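PDB 3O1I: periplasmic protein TorT from Vibrio parahaemolyticus, which probably binds a small periplasmic ligand, as other solute-binding proteins of its family do, and is thought to pass the signal to the TorS sensor kinase. Local coordinates for residues A10-L15 and S22-M27; V28-K33 and L255-A260; G35-V40 and T60-N65; P89-V94 and A261-H266. All blocks are in the same frame, centred on the assembly; numbering follows the deposited sequence.

Interaction 1: A10-L15 and S22-M27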
loop_
_atom_site.group_PDB
_atom_site.type_symbol
_atom_site.label_atom_id
_atom_site.label_comp_id
_atom_site.label_asym_id
_atom_site.label_seq_id
_atom_site.Cartn_x
_atom_site.Cartn_y
_atom_site.Cartn_z
ATOM N N ALA D 10 29.400 -4.477 12.382
ATOM C CA ALA D 10 29.338 -4.387 10.915
ATOM C C ALA D 10 28.126 -3.583 10.430
ATOM O O ALA D 10 26.974 -3.913 10.724
ATOM C CB ALA D 10 29.322 -5.789 10.301
ATOM N N ILE D 11 28.407 -2.531 9.669
ATOM C CA ILE D 11 27.374 -1.645 9.149
ATOM C C ILE D 11 27.214 -1.704 7.631
ATOM O O ILE D 11 27.938 -1.030 6.890
ATOM C CB ILE D 11 27.664 -0.171 9.579
ATOM C CG1 ILE D 11 27.735 -0.096 11.103
ATOM C CG2 ILE D 11 26.584 0.774 9.061
ATOM C CD1 ILE D 11 26.601 -0.827 11.800
ATOM N N TYR D 12 26.252 -2.503 7.176
ATOM C CA TYR D 12 25.982 -2.639 5.746
ATOM C C TYR D 12 25.154 -1.469 5.226
ATOM O O TYR D 12 24.681 -0.634 5.995
ATOM C CB TYR D 12 25.178 -3.893 5.466
ATOM C CG TYR D 12 25.701 -5.170 6.065
ATOM C CD1 TYR D 12 27.005 -5.267 6.561
ATOM C CD2 TYR D 12 24.907 -6.319 6.064
ATOM C CE1 TYR D 12 27.504 -6.488 7.030
ATOM C CE2 TYR D 12 25.392 -7.529 6.527
ATOM C CZ TYR D 12 26.690 -7.607 7.002
ATOM O OH TYR D 12 27.157 -8.826 7.405
ATOM N N PRO D 13 24.987 -1.378 3.901
ATOM C CA PRO D 13 24.185 -0.287 3.337
ATOM C C PRO D 13 22.742 -0.807 3.219
ATOM O O PRO D 13 21.796 -0.040 3.060
ATOM C CB PRO D 13 24.847 -0.042 1.990
ATOM C CG PRO D 13 25.265 -1.421 1.587
ATOM C CD PRO D 13 25.817 -2.018 2.864
ATOM N N HIS D 14 22.616 -2.134 3.310
ATOM C CA HIS D 14 21.347 -2.863 3.257
ATOM C C HIS D 14 21.619 -4.366 3.308
ATOM O O HIS D 14 22.747 -4.795 3.459
ATOM C CB HIS D 14 20.595 -2.580 1.961
ATOM C CG HIS D 14 21.249 -3.171 0.754
ATOM N ND1 HIS D 14 22.020 -2.427 -0.116
ATOM C CD2 HIS D 14 21.280 -4.444 0.295
ATOM C CE1 HIS D 14 22.500 -3.218 -1.061
ATOM N NE2 HIS D 14 22.066 -4.445 -0.832
ATOM N N LEU D 15 20.571 -5.163 3.181
ATOM C CA LEU D 15 20.719 -6.603 3.163
ATOM C C LEU D 15 19.620 -7.175 2.269
ATOM O O LEU D 15 18.806 -8.000 2.691
ATOM C CB LEU D 15 20.629 -7.195 4.573
ATOM C CG LEU D 15 21.267 -8.593 4.731
ATOM C CD1 LEU D 15 22.777 -8.481 4.659
ATOM C CD2 LEU D 15 20.886 -9.215 6.064
ATOM N N SER D 22 25.421 -12.539 0.978
ATOM C CA SER D 22 26.612 -13.384 0.979
ATOM C C SER D 22 27.704 -12.711 1.804
ATOM O O SER D 22 28.230 -13.325 2.731
ATOM C CB SER D 22 27.082 -13.670 -0.458
ATOM O OG SER D 22 26.328 -14.743 -1.014
ATOM N N VAL D 23 28.040 -11.459 1.484
ATOM C CA VAL D 23 29.034 -10.716 2.274
ATOM C C VAL D 23 28.706 -10.947 3.759
ATOM O O VAL D 23 29.566 -10.834 4.631
ATOM C CB VAL D 23 28.955 -9.181 2.012
ATOM C CG1 VAL D 23 29.828 -8.419 3.004
ATOM C CG2 VAL D 23 29.382 -8.868 0.598
ATOM N N ASN D 24 27.443 -11.264 4.030
ATOM C CA ASN D 24 26.982 -11.511 5.381
ATOM C C ASN D 24 27.566 -12.811 5.884
ATOM O O ASN D 24 28.257 -12.821 6.891
ATOM C CB ASN D 24 25.451 -11.565 5.420
ATOM C CG ASN D 24 24.913 -11.761 6.825
ATOM O OD1 ASN D 24 24.387 -12.827 7.161
ATOM N ND2 ASN D 24 25.055 -10.735 7.662
ATOM N N TYR D 25 27.280 -13.901 5.179
ATOM C CA TYR D 25 27.780 -15.235 5.536
ATOM C C TYR D 25 29.275 -15.155 5.826
ATOM O O TYR D 25 29.815 -15.902 6.650
ATOM C CB TYR D 25 27.544 -16.194 4.363
ATOM C CG TYR D 25 27.681 -17.663 4.694
ATOM C CD1 TYR D 25 26.806 -18.270 5.586
ATOM C CD2 TYR D 25 28.673 -18.455 4.095
ATOM C CE1 TYR D 25 26.900 -19.632 5.879
ATOM C CE2 TYR D 25 28.780 -19.825 4.384
ATOM C CZ TYR D 25 27.885 -20.404 5.279
ATOM O OH TYR D 25 27.948 -21.747 5.593
ATOM N N GLY D 26 29.926 -14.222 5.138
ATOM C CA GLY D 26 31.359 -14.025 5.274
ATOM C C GLY D 26 31.823 -13.464 6.600
ATOM O O GLY D 26 32.835 -13.905 7.141
ATOM N N MET D 27 31.097 -12.479 7.113
ATOM C CA MET D 27 31.430 -11.869 8.389
ATOM C C MET D 27 30.886 -12.746 9.499
ATOM O O MET D 27 31.516 -12.907 10.537
ATOM C CB MET D 27 30.819 -10.477 8.475
ATOM C CG MET D 27 31.298 -9.576 7.377
ATOM S SD MET D 27 30.591 -7.955 7.518
ATOM C CE MET D 27 32.052 -6.944 7.864
#
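Within this contact Tyr12 is gripped at its rim: Asn24 ND2 sits at the CE2 side of the ring edge and Met27 SD at the CE1 side. The amide donates to the phenol, with ND2 of Asn24 2.9 Å from Tyr12 OH and an N-H...O angle of 144°. Amide and ring planes are nearly perpendicular (84°), and the acceptor is tilted somewhat out of the amide plane. Asn24 OD1 is bonded in turn to Tyr299 OH, which helps fix the rotation of the amide. Met27 makes a Met-aromatic contact at the edge, its SD 4.8 Å from the Tyr12 ring centroid and 3.5 Å from Tyr12 CE1. Met27 bends at chi3 (115°), which carries Met27 CE to 3.8 Å from Ala10 CB. At the other end Leu15 CD1 rests against Asn24 CB at 4.2 Å. The contact is buried; the short segments 10-12 and 22-27, of the first strand and the helix after it, run antiparallel with axes 11.1 Å apart. Tyr12 also touches Val40 of the neighbouring strand 37-42, the next strand of this beta-alpha-beta unit, and Met27 continues onto Ser256 and Val257 of helix 249-263.

Interaction 2: V28-K33 and L255-A260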
loop_
_atom_site.group_PDB
_atom_site.type_symbol
_atom_site.label_atom_id
_atom_site.label_comp_id
_atom_site.label_asym_id
_atom_site.label_seq_id
_atom_site.Cartn_x
_atom_site.Cartn_y
_atom_site.Cartn_z
ATOM N N VAL D 28 29.713 -13.319 9.265
ATOM C CA VAL D 28 29.096 -14.185 10.246
ATOM C C VAL D 28 29.955 -15.401 10.524
ATOM O O VAL D 28 30.400 -15.615 11.646
ATOM C CB VAL D 28 27.736 -14.672 9.776
ATOM C CG1 VAL D 28 27.222 -15.746 10.719
ATOM C CG2 VAL D 28 26.774 -13.517 9.733
ATOM N N SER D 29 30.181 -16.202 9.493
ATOM C CA SER D 29 30.978 -17.412 9.635
ATOM C C SER D 29 32.401 -17.135 10.115
ATOM O O SER D 29 32.981 -17.945 10.835
ATOM C CB SER D 29 31.014 -18.160 8.305
ATOM O OG SER D 29 29.696 -18.401 7.846
ATOM N N GLU D 30 32.959 -15.995 9.717
ATOM C CA GLU D 30 34.315 -15.622 10.115
ATOM C C GLU D 30 34.321 -14.958 11.495
ATOM O O GLU D 30 35.348 -14.464 11.959
ATOM C CB GLU D 30 34.933 -14.673 9.080
ATOM C CG GLU D 30 36.403 -14.355 9.317
ATOM C CD GLU D 30 37.292 -15.582 9.200
ATOM O OE1 GLU D 30 36.994 -16.603 9.857
ATOM O OE2 GLU D 30 38.293 -15.525 8.455
ATOM N N ALA D 31 33.161 -14.953 12.143
ATOM C CA ALA D 31 33.018 -14.364 13.470
ATOM C C ALA D 31 32.960 -15.467 14.526
ATOM O O ALA D 31 33.359 -15.256 15.671
ATOM C CB ALA D 31 31.759 -13.505 13.531
ATOM N N GLU D 32 32.455 -16.638 14.147
ATOM C CA GLU D 32 32.384 -17.755 15.078
ATOM C C GLU D 32 33.679 -18.550 14.933
ATOM O O GLU D 32 33.993 -19.411 15.755
ATOM C CB GLU D 32 31.171 -18.636 14.769
ATOM C CG GLU D 32 31.197 -19.265 13.390
ATOM C CD GLU D 32 32.158 -20.438 13.287
ATOM O OE1 GLU D 32 32.468 -20.846 12.149
ATOM O OE2 GLU D 32 32.595 -20.958 14.339
ATOM N N LYS D 33 34.429 -18.250 13.875
ATOM C CA LYS D 33 35.697 -18.924 13.613
ATOM C C LYS D 33 36.836 -18.134 14.250
ATOM O O LYS D 33 37.987 -18.571 14.252
ATOM C CB LYS D 33 35.930 -19.061 12.108
ATOM C CG LYS D 33 37.104 -19.951 11.733
ATOM C CD LYS D 33 37.127 -20.223 10.238
ATOM C CE LYS D 33 35.877 -20.979 9.788
ATOM N NZ LYS D 33 35.854 -21.229 8.315
ATOM N N LEU D 255 37.307 -11.505 5.167
ATOM C CA LEU D 255 38.439 -10.603 5.149
ATOM C C LEU D 255 38.279 -9.425 6.122
ATOM O O LEU D 255 39.176 -9.165 6.929
ATOM C CB LEU D 255 38.667 -10.110 3.714
ATOM C CG LEU D 255 39.685 -9.003 3.411
ATOM C CD1 LEU D 255 40.907 -9.130 4.308
ATOM C CD2 LEU D 255 40.068 -9.080 1.930
ATOM N N SER D 256 37.144 -8.728 6.061
ATOM C CA SER D 256 36.891 -7.586 6.947
ATOM C C SER D 256 36.855 -7.984 8.416
ATOM O O SER D 256 37.402 -7.284 9.261
ATOM C CB SER D 256 35.582 -6.894 6.574
ATOM O OG SER D 256 35.835 -5.627 5.991
ATOM N N VAL D 257 36.199 -9.098 8.724
ATOM C CA VAL D 257 36.143 -9.569 10.103
ATOM C C VAL D 257 37.570 -9.747 10.610
ATOM O O VAL D 257 37.964 -9.169 11.625
ATOM C CB VAL D 257 35.445 -10.928 10.208
ATOM C CG1 VAL D 257 35.671 -11.522 11.586
ATOM C CG2 VAL D 257 33.970 -10.774 9.940
ATOM N N MET D 258 38.337 -10.562 9.889
ATOM C CA MET D 258 39.717 -10.841 10.245
ATOM C C MET D 258 40.496 -9.553 10.434
ATOM O O MET D 258 41.148 -9.367 11.453
ATOM C CB MET D 258 40.378 -11.682 9.156
ATOM C CG MET D 258 41.853 -11.948 9.395
ATOM S SD MET D 258 42.803 -11.742 7.887
ATOM C CE MET D 258 43.071 -9.926 7.868
ATOM N N GLN D 259 40.432 -8.666 9.447
ATOM C CA GLN D 259 41.148 -7.395 9.532
ATOM C C GLN D 259 40.991 -6.717 10.898
ATOM O O GLN D 259 41.983 -6.393 11.548
ATOM C CB GLN D 259 40.679 -6.424 8.442
ATOM C CG GLN D 259 41.037 -6.809 7.022
ATOM C CD GLN D 259 41.078 -5.596 6.114
ATOM O OE1 GLN D 259 40.163 -4.775 6.118
ATOM N NE2 GLN D 259 42.144 -5.474 5.331
ATOM N N ALA D 260 39.751 -6.500 11.329
ATOM C CA ALA D 260 39.507 -5.850 12.609
ATOM C C ALA D 260 39.871 -6.750 13.783
ATOM O O ALA D 260 40.422 -6.282 14.775
ATOM C CB ALA D 260 38.055 -5.413 12.709
#
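Val257 fits closely against Glu30, and within these two segments the backbones are nearest at this pair, with the CA atoms of Glu30 and Val257 6.3 Å apart. The contact is made by the aliphatic part of the glutamate. Glu30 CG lies 3.7 Å from Val257 CB and equally near Val257 CG1, and Glu30 CB is 3.9 Å from Val257 CB. The same CG1 methyl also reaches the backbone carbonyl of Glu30, so the valine meets both main chain and side chain of one residue. With CG anti to the backbone N (chi1 -173°) and the chain then bent at chi2 (64°), Glu30 lays its methylenes on the valine and carries its carboxylate on past it. That outer side is much looser. Glu30 OE2 comes only to 4.4 Å from Met258 CB, and the thioether of Met258 turns off to another side. The carboxylate has a weak, long ion pair with Arg254. Ala31 adds a light touch beside the valine. On the inner side Val257 meets Met27, one turn earlier in helix 18-32. The axes of the short segments 28-32 and 255-260 lie 8.7 Å apart at 37°, the side-by-side packing of two roughly parallel helices on one face of a parallel sheet, as in the three-layer alpha/beta/alpha domains of periplasmic binding proteins.

Interaction 3: G35-V40 and T60-N65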
loop_
_atom_site.group_PDB
_atom_site.type_symbol
_atom_site.label_atom_id
_atom_site.label_comp_id
_atom_site.label_asym_id
_atom_site.label_seq_id
_atom_site.Cartn_x
_atom_site.Cartn_y
_atom_site.Cartn_z
ATOM N N GLY D 35 35.768 -16.409 17.148
ATOM C CA GLY D 35 35.076 -16.211 18.411
ATOM C C GLY D 35 34.780 -14.787 18.848
ATOM O O GLY D 35 34.540 -14.551 20.033
ATOM N N VAL D 36 34.780 -13.843 17.910
ATOM C CA VAL D 36 34.515 -12.445 18.243
ATOM C C VAL D 36 33.041 -12.165 18.520
ATOM O O VAL D 36 32.187 -13.051 18.423
ATOM C CB VAL D 36 34.987 -11.480 17.122
ATOM C CG1 VAL D 36 36.443 -11.753 16.771
ATOM C CG2 VAL D 36 34.095 -11.616 15.904
ATOM N N ASN D 37 32.766 -10.915 18.875
ATOM C CA ASN D 37 31.423 -10.443 19.180
ATOM C C ASN D 37 31.006 -9.458 18.090
ATOM O O ASN D 37 31.284 -8.259 18.161
ATOM C CB ASN D 37 31.423 -9.772 20.557
ATOM C CG ASN D 37 30.148 -9.026 20.842
ATOM O OD1 ASN D 37 29.057 -9.588 20.771
ATOM N ND2 ASN D 37 30.278 -7.748 21.178
ATOM N N LEU D 38 30.338 -9.988 17.073
ATOM C CA LEU D 38 29.898 -9.189 15.942
ATOM C C LEU D 38 28.382 -9.026 15.849
ATOM O O LEU D 38 27.620 -10.000 15.903
ATOM C CB LEU D 38 30.451 -9.808 14.649
ATOM C CG LEU D 38 30.133 -9.242 13.258
ATOM C CD1 LEU D 38 28.774 -9.731 12.797
ATOM C CD2 LEU D 38 30.204 -7.723 13.283
ATOM N N ARG D 39 27.963 -7.773 15.724
ATOM C CA ARG D 39 26.556 -7.438 15.594
ATOM C C ARG D 39 26.430 -6.727 14.264
ATOM O O ARG D 39 27.305 -5.953 13.873
ATOM C CB ARG D 39 26.105 -6.520 16.732
ATOM C CG ARG D 39 24.585 -6.367 16.866
ATOM C CD ARG D 39 24.228 -5.902 18.278
ATOM N NE ARG D 39 22.792 -5.806 18.531
ATOM C CZ ARG D 39 22.266 -5.599 19.737
ATOM N NH1 ARG D 39 23.054 -5.469 20.797
ATOM N NH2 ARG D 39 20.951 -5.518 19.888
ATOM N N VAL D 40 25.332 -6.997 13.574
ATOM C CA VAL D 40 25.092 -6.411 12.267
ATOM C C VAL D 40 23.902 -5.453 12.186
ATOM O O VAL D 40 22.784 -5.793 12.578
ATOM C CB VAL D 40 24.912 -7.531 11.231
ATOM C CG1 VAL D 40 26.267 -8.065 10.815
ATOM C CG2 VAL D 40 24.070 -8.660 11.836
ATOM N N THR D 60 28.717 2.756 18.363
ATOM C CA THR D 60 29.541 3.312 19.432
ATOM C C THR D 60 28.878 3.109 20.801
ATOM O O THR D 60 29.494 2.549 21.712
ATOM C CB THR D 60 29.807 4.828 19.208
ATOM O OG1 THR D 60 28.594 5.575 19.392
ATOM C CG2 THR D 60 30.330 5.067 17.799
ATOM N N GLN D 61 27.627 3.558 20.932
ATOM C CA GLN D 61 26.873 3.430 22.180
ATOM C C GLN D 61 26.908 1.984 22.657
ATOM O O GLN D 61 26.930 1.713 23.852
ATOM C CB GLN D 61 25.416 3.876 21.979
ATOM C CG GLN D 61 25.268 5.255 21.327
ATOM C CD GLN D 61 23.823 5.731 21.221
ATOM O OE1 GLN D 61 22.932 4.987 20.803
ATOM N NE2 GLN D 61 23.591 6.988 21.585
ATOM N N TRP D 62 26.916 1.055 21.709
ATOM C CA TRP D 62 26.958 -0.363 22.039
ATOM C C TRP D 62 28.352 -0.708 22.548
ATOM O O TRP D 62 28.573 -1.771 23.135
ATOM C CB TRP D 62 26.640 -1.199 20.802
ATOM C CG TRP D 62 26.548 -2.672 21.065
ATOM C CD1 TRP D 62 25.662 -3.307 21.891
ATOM C CD2 TRP D 62 27.335 -3.700 20.453
ATOM N NE1 TRP D 62 25.845 -4.670 21.826
ATOM C CE2 TRP D 62 26.864 -4.939 20.952
ATOM C CE3 TRP D 62 28.391 -3.695 19.529
ATOM C CZ2 TRP D 62 27.415 -6.163 20.556
ATOM C CZ3 TRP D 62 28.937 -4.913 19.137
ATOM C CH2 TRP D 62 28.446 -6.131 19.652
ATOM N N GLY D 63 29.288 0.205 22.307
ATOM C CA GLY D 63 30.658 0.007 22.740
ATOM C C GLY D 63 31.478 -0.847 21.795
ATOM O O GLY D 63 32.166 -1.771 22.218
ATOM N N ALA D 64 31.408 -0.535 20.508
ATOM C CA ALA D 64 32.156 -1.284 19.512
ATOM C C ALA D 64 33.609 -0.806 19.455
ATOM O O ALA D 64 33.884 0.366 19.168
ATOM C CB ALA D 64 31.491 -1.138 18.146
ATOM N N ASN D 65 34.531 -1.723 19.741
ATOM C CA ASN D 65 35.960 -1.430 19.728
ATOM C C ASN D 65 36.382 -0.958 18.335
ATOM O O ASN D 65 36.983 0.108 18.172
ATOM C CB ASN D 65 36.737 -2.686 20.119
ATOM C CG ASN D 65 36.237 -3.296 21.416
ATOM O OD1 ASN D 65 36.170 -2.620 22.444
ATOM N ND2 ASN D 65 35.883 -4.578 21.376
#
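Trp62 at the end of helix 49-62 lies across strand 37-42 and meets the side chains of Arg39 and Asn37, which point to the same side of the strand. The clearest interaction is CH-pi. Arg39 CB stands over the face of the indole, 4.1 Å from the centroid of its six-membered ring and 23° off the normal. Further along the same side chain Arg39 CD lies 3.8 Å above the ring plane, displaced toward the rim. The arginine runs extended from CG to NE, which lets its aliphatic part follow the indole before the guanidinium is reached. The charged end makes a polar approach without a bond: Arg39 NH1 is 3.1 Å from Trp62 NE1, but both atoms are donors. The guanidinium is turned almost perpendicular to the indole (88°) and presents its edge, so the guanidinium does not stack on the indole. The cation-pi partner of Trp62 is Lys7 of strand 7-12, whose NZ also bonds to the Trp62 carbonyl oxygen. Van der Waals contact comes from Asn37, whose CG is 3.6 Å from Trp62 CH2, with its amide inclined to the indole; the closer approach of its nitrogen is doubtful in this model. Gly63, with positive phi (83°), then turns the chain out of the helix. The arrangement belongs to a right-handed beta-alpha-beta crossover, in which helix 49-62 links the edge strand 37-42 to strand 66-69 and passes strand 7-12 between them, as in Rossmann-like domains.

Interaction 4: P89-V94 and A261-H266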
loop_
_atom_site.group_PDB
_atom_site.type_symbol
_atom_site.label_atom_id
_atom_site.label_comp_id
_atom_site.label_asym_id
_atom_site.label_seq_id
_atom_site.Cartn_x
_atom_site.Cartn_y
_atom_site.Cartn_z
ATOM N N PRO D 89 38.341 2.575 15.464
ATOM C CA PRO D 89 39.044 2.268 14.218
ATOM C C PRO D 89 38.045 1.641 13.262
ATOM O O PRO D 89 37.386 0.654 13.603
ATOM C CB PRO D 89 40.105 1.276 14.669
ATOM C CG PRO D 89 39.382 0.502 15.731
ATOM C CD PRO D 89 38.691 1.597 16.513
ATOM N N VAL D 90 37.925 2.219 12.071
ATOM C CA VAL D 90 36.986 1.711 11.083
ATOM C C VAL D 90 37.672 0.831 10.047
ATOM O O VAL D 90 38.844 1.021 9.723
ATOM C CB VAL D 90 36.259 2.866 10.350
ATOM C CG1 VAL D 90 35.619 3.801 11.356
ATOM C CG2 VAL D 90 37.234 3.621 9.473
ATOM N N PHE D 91 36.923 -0.144 9.545
ATOM C CA PHE D 91 37.411 -1.068 8.531
ATOM C C PHE D 91 36.419 -1.067 7.366
ATOM O O PHE D 91 35.293 -1.548 7.520
ATOM C CB PHE D 91 37.512 -2.498 9.091
ATOM C CG PHE D 91 38.694 -2.727 9.991
ATOM C CD1 PHE D 91 38.649 -2.374 11.335
ATOM C CD2 PHE D 91 39.860 -3.303 9.488
ATOM C CE1 PHE D 91 39.747 -2.589 12.165
ATOM C CE2 PHE D 91 40.960 -3.519 10.309
ATOM C CZ PHE D 91 40.902 -3.162 11.650
ATOM N N ALA D 92 36.822 -0.525 6.216
ATOM C CA ALA D 92 35.946 -0.506 5.046
ATOM C C ALA D 92 35.705 -1.964 4.639
ATOM O O ALA D 92 36.652 -2.735 4.523
ATOM C CB ALA D 92 36.596 0.276 3.906
ATOM N N THR D 93 34.443 -2.340 4.428
ATOM C CA THR D 93 34.112 -3.718 4.074
ATOM C C THR D 93 33.958 -4.010 2.597
ATOM O O THR D 93 34.448 -5.036 2.128
ATOM C CB THR D 93 32.804 -4.190 4.719
ATOM O OG1 THR D 93 32.744 -3.730 6.072
ATOM C CG2 THR D 93 32.726 -5.725 4.693
ATOM N N VAL D 94 33.262 -3.148 1.859
ATOM C CA VAL D 94 33.077 -3.417 0.439
ATOM C C VAL D 94 33.088 -2.181 -0.412
ATOM O O VAL D 94 33.273 -2.264 -1.613
ATOM C CB VAL D 94 31.759 -4.166 0.173
ATOM C CG1 VAL D 94 31.563 -4.356 -1.305
ATOM C CG2 VAL D 94 31.774 -5.510 0.864
ATOM N N ALA D 261 39.571 -8.040 13.673
ATOM C CA ALA D 261 39.883 -8.974 14.753
ATOM C C ALA D 261 41.394 -9.072 15.008
ATOM O O ALA D 261 41.828 -9.407 16.111
ATOM C CB ALA D 261 39.311 -10.348 14.434
ATOM N N HIS D 262 42.184 -8.773 13.981
ATOM C CA HIS D 262 43.644 -8.811 14.070
ATOM C C HIS D 262 44.179 -7.500 14.630
ATOM O O HIS D 262 45.034 -7.496 15.507
ATOM C CB HIS D 262 44.247 -9.078 12.688
ATOM C CG HIS D 262 44.442 -10.531 12.386
ATOM N ND1 HIS D 262 43.547 -11.504 12.778
ATOM C CD2 HIS D 262 45.429 -11.178 11.721
ATOM C CE1 HIS D 262 43.975 -12.686 12.371
ATOM N NE2 HIS D 262 45.116 -12.516 11.728
ATOM N N TYR D 263 43.676 -6.385 14.113
ATOM C CA TYR D 263 44.099 -5.076 14.592
ATOM C C TYR D 263 43.728 -4.935 16.065
ATOM O O TYR D 263 44.230 -4.054 16.758
ATOM C CB TYR D 263 43.414 -3.977 13.787
ATOM C CG TYR D 263 43.626 -2.595 14.339
ATOM C CD1 TYR D 263 44.708 -1.820 13.943
ATOM C CD2 TYR D 263 42.738 -2.059 15.263
ATOM C CE1 TYR D 263 44.898 -0.539 14.451
ATOM C CE2 TYR D 263 42.918 -0.779 15.781
ATOM C CZ TYR D 263 43.998 -0.024 15.369
ATOM O OH TYR D 263 44.165 1.245 15.866
ATOM N N LEU D 264 42.841 -5.803 16.542
ATOM C CA LEU D 264 42.426 -5.750 17.935
ATOM C C LEU D 264 43.075 -6.839 18.790
ATOM O O LEU D 264 42.680 -7.065 19.932
ATOM C CB LEU D 264 40.897 -5.833 18.052
ATOM C CG LEU D 264 40.054 -4.660 17.523
ATOM C CD1 LEU D 264 38.603 -4.874 17.956
ATOM C CD2 LEU D 264 40.572 -3.320 18.053
ATOM N N ARG D 265 44.068 -7.514 18.228
ATOM C CA ARG D 265 44.801 -8.543 18.953
ATOM C C ARG D 265 46.257 -8.397 18.517
ATOM O O ARG D 265 47.104 -9.251 18.788
ATOM C CB ARG D 265 44.272 -9.938 18.609
ATOM C CG ARG D 265 42.793 -10.136 18.893
ATOM C CD ARG D 265 42.459 -11.612 19.036
ATOM N NE ARG D 265 41.049 -11.881 18.781
ATOM C CZ ARG D 265 40.433 -13.023 19.074
ATOM N NH1 ARG D 265 41.101 -14.017 19.642
ATOM N NH2 ARG D 265 39.145 -13.172 18.795
ATOM N N HIS D 266 46.511 -7.277 17.842
ATOM C CA HIS D 266 47.813 -6.900 17.304
ATOM C C HIS D 266 48.520 -7.992 16.504
ATOM O O HIS D 266 49.732 -8.193 16.636
ATOM C CB HIS D 266 48.729 -6.390 18.417
ATOM C CG HIS D 266 49.545 -5.198 18.017
ATOM N ND1 HIS D 266 48.975 -3.995 17.658
ATOM C CD2 HIS D 266 50.883 -5.028 17.899
ATOM C CE1 HIS D 266 49.927 -3.137 17.337
ATOM N NE2 HIS D 266 51.094 -3.738 17.475
#
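The ring of Phe91 directs its edge toward the face of Tyr263 in an offset edge-to-face pair, with centroids 5.9 Å apart and planes at 71°. At the tip of the Phe91 ring, close to its plane, stands Tyr263 CB, 3.4 Å from Phe91 CZ; the same CZ is 3.9 Å from Tyr263 CG, so the phenylalanine meets the base of the tyrosine rather than its hydroxyl end. Farther out along the phenol, Pro89 CB lies 3.7 Å from Tyr263 CE2 and Pro89 CG 3.8 Å from the same atom. Tyr263 reaches both residues because its CG is anti to the backbone N (chi1 171°), which carries the ring out from the last turn of the helix. Pro89, just ahead of strand 90-92, and Phe91 within it face the same way, toward helix 249-263 packed against the sheet of this periplasmic-binding-protein domain. Gln259 and Ala260, one turn back along the helix, also touch the Phe91 ring, and Ile68 of the adjoining strand 66-69 packs against it. Tyr263 in turn touches Lys108 of strand 107-110. Just beyond the helix, Arg265 forms a salt bridge with Glu6.

In the fold
All four contacts belong to one lobe, built round the parallel sheet in the order 37-42, 7-12, 66-69, 90-92, 107-110. Interactions 1 and 2 share helix 18-32, interactions 2 and 4 share helix 249-263, and these pairs have centres about 11 and 10 Å apart. Interaction 3 lies about 12 Å from both 2 and 4, where helix 49-62 packs on the other face of the sheet. Along the chain interaction 1 closes first, both segments of interaction 3 fall between those of interaction 2, and the segments of 2 and 4 alternate. The late helix 249-263 thus returns to complete the N-terminal lobe, as is usual in two-lobed periplasmic binding proteins whose chain crosses between lobes.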